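Local coordinates for protein TlmII (Streptoalloteichus hindustanus, PDB 4HVM) that takes part in tallysomycin biosynthesis, has a condensation-domain fold of the CoA-dependent acyltransferase type and may bind phosphopantetheine, as is generally assigned to its family, at residues Arg390-Ile395 against Asp427-Leu432. Sequence-based numbering, arbitrary orientation.
Sequences READLI and DMVIVL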
loop_
_atom_site.group_PDB
_atom_site.type_symbol
_atom_site.label_atom_id
_atom_site.label_comp_id
_atom_site.label_asym_id
_atom_site.label_seq_id
_atom_site.Cartn_x
_atom_site.Cartn_y
_atom_site.Cartn_z
ATOM N N ARG A 390 -8.311 13.736 2.067
ATOM C CA ARG A 390 -6.893 14.097 2.018
ATOM C C ARG A 390 -5.974 12.893 1.841
ATOM O O ARG A 390 -4.949 12.787 2.513
ATOM C CB ARG A 390 -6.494 14.873 3.280
ATOM C CG ARG A 390 -7.210 16.204 3.465
ATOM C CD ARG A 390 -6.601 17.304 2.604
ATOM N NE ARG A 390 -7.250 18.592 2.833
ATOM C CZ ARG A 390 -6.881 19.461 3.771
ATOM N NH1 ARG A 390 -5.862 19.185 4.573
ATOM N NH2 ARG A 390 -7.533 20.609 3.907
ATOM N N GLU A 391 -6.349 11.985 0.945
ATOM C CA GLU A 391 -5.581 10.763 0.729
ATOM C C GLU A 391 -4.118 11.051 0.395
ATOM O O GLU A 391 -3.222 10.327 0.825
ATOM C CB GLU A 391 -6.220 9.912 -0.370
ATOM C CG GLU A 391 -5.584 8.541 -0.539
ATOM C CD GLU A 391 -6.265 7.710 -1.609
ATOM O OE1 GLU A 391 -6.385 8.190 -2.758
ATOM O OE2 GLU A 391 -6.685 6.575 -1.300
ATOM N N ALA A 392 -3.888 12.123 -0.356
ATOM C CA ALA A 392 -2.540 12.526 -0.746
ATOM C C ALA A 392 -1.665 12.891 0.449
ATOM O O ALA A 392 -0.449 12.699 0.420
ATOM C CB ALA A 392 -2.602 13.683 -1.719
ATOM N N ASP A 393 -2.289 13.420 1.496
ATOM C CA ASP A 393 -1.558 13.861 2.680
ATOM C C ASP A 393 -1.433 12.752 3.725
ATOM O O ASP A 393 -0.536 12.780 4.567
ATOM C CB ASP A 393 -2.215 15.102 3.295
ATOM C CG ASP A 393 -2.095 16.326 2.405
ATOM O OD1 ASP A 393 -1.115 16.410 1.629
ATOM O OD2 ASP A 393 -2.977 17.208 2.489
ATOM N N LEU A 394 -2.331 11.773 3.667
ATOM C CA LEU A 394 -2.305 10.669 4.616
ATOM C C LEU A 394 -1.352 9.570 4.166
ATOM O O LEU A 394 -0.904 8.764 4.976
ATOM C CB LEU A 394 -3.708 10.107 4.836
ATOM C CG LEU A 394 -4.626 10.966 5.698
ATOM C CD1 LEU A 394 -6.029 10.385 5.744
ATOM C CD2 LEU A 394 -4.054 11.096 7.098
ATOM N N ILE A 395 -1.049 9.536 2.872
ATOM C CA ILE A 395 -0.057 8.601 2.350
ATOM C C ILE A 395 1.346 9.008 2.794
ATOM O O ILE A 395 1.865 10.043 2.375
ATOM C CB ILE A 395 -0.098 8.518 0.814
ATOM C CG1 ILE A 395 -1.370 7.809 0.359
ATOM C CG2 ILE A 395 1.111 7.773 0.289
ATOM C CD1 ILE A 395 -1.526 7.748 -1.141
ATOM N N ASP A 427 -8.450 15.617 -8.270
ATOM C CA ASP A 427 -7.106 15.497 -8.824
ATOM C C ASP A 427 -6.345 14.335 -8.191
ATOM O O ASP A 427 -6.734 13.828 -7.141
ATOM C CB ASP A 427 -6.322 16.793 -8.610
ATOM C CG ASP A 427 -6.973 17.985 -9.282
ATOM O OD1 ASP A 427 -7.590 17.799 -10.352
ATOM O OD2 ASP A 427 -6.866 19.107 -8.739
HETATM N N MSE A 428 -5.264 13.919 -8.841
HETATM C CA MSE A 428 -4.366 12.918 -8.286
HETATM C C MSE A 428 -3.042 13.590 -7.955
HETATM O O MSE A 428 -2.542 14.406 -8.731
HETATM C CB MSE A 428 -4.139 11.788 -9.291
HETATM C CG MSE A 428 -5.386 10.984 -9.607
HETATM SE SE MSE A 428 -5.997 9.977 -8.052
HETATM C CE MSE A 428 -5.030 8.304 -8.322
ATOM N N VAL A 429 -2.479 13.259 -6.799
ATOM C CA VAL A 429 -1.202 13.830 -6.397
ATOM C C VAL A 429 -0.128 12.756 -6.311
ATOM O O VAL A 429 -0.275 11.776 -5.580
ATOM C CB VAL A 429 -1.307 14.565 -5.050
ATOM C CG1 VAL A 429 0.061 15.055 -4.596
ATOM C CG2 VAL A 429 -2.273 15.722 -5.163
ATOM N N ILE A 430 0.945 12.943 -7.069
ATOM C CA ILE A 430 2.079 12.030 -7.034
ATOM C C ILE A 430 3.068 12.433 -5.940
ATOM O O ILE A 430 3.688 13.493 -6.011
ATOM C CB ILE A 430 2.805 11.996 -8.389
ATOM C CG1 ILE A 430 1.852 11.521 -9.486
ATOM C CG2 ILE A 430 4.018 11.094 -8.315
ATOM C CD1 ILE A 430 2.472 11.502 -10.870
ATOM N N VAL A 431 3.205 11.591 -4.921
ATOM C CA VAL A 431 4.120 11.881 -3.823
ATOM C C VAL A 431 5.436 11.127 -3.997
ATOM O O VAL A 431 5.459 9.897 -4.026
ATOM C CB VAL A 431 3.504 11.530 -2.459
ATOM C CG1 VAL A 431 4.447 11.934 -1.344
ATOM C CG2 VAL A 431 2.158 12.213 -2.290
ATOM N N LEU A 432 6.530 11.874 -4.110
ATOM C CA LEU A 432 7.839 11.285 -4.388
ATOM C C LEU A 432 8.764 11.372 -3.185
ATOM O O LEU A 432 8.963 12.448 -2.624
ATOM C CB LEU A 432 8.496 11.979 -5.582
ATOM C CG LEU A 432 9.946 11.605 -5.882
ATOM C CD1 LEU A 432 10.042 10.174 -6.384
ATOM C CD2 LEU A 432 10.554 12.573 -6.887
#
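A392 and V429 bring the one-turn helix 391-394 against a face of strand 427-432, their CA atoms 6.0 Å apart. Two sheets of the condensation-domain fold are joined here: the helix comes just after edge strand 385-388 of one sheet, while strand 427-434 lies inside the other, between strands 216-223 and 417-424. R390 stands at the N-cap position, and its carbonyl O closes the turn by accepting the amides of both D393 and L394. Alanine suits the helix face turned to the sheet, since a lone methyl lets the backbone come close. Its CB meets V429 at the branch point, 3.7 Å from CB, and lies 4.0 Å from CG2. Beta-branched valines suit the extended strand, and V429 and V431, two residues apart, both point to the helix, whereas I430 turns away onto M454 of helix 445-459. Backbone hydrogen bonding between A392 and E423 ties the turn to the adjacent strand, and E391 adds to this grip, its OE1 taking the amide of E423 and its OE2 pairing with the hydroxyl of Y151. In V431, CG1 lies anti to the backbone N (chi1 -176°), leaving CG2 beside that N, 3.8 Å from the carbonyl O of A392.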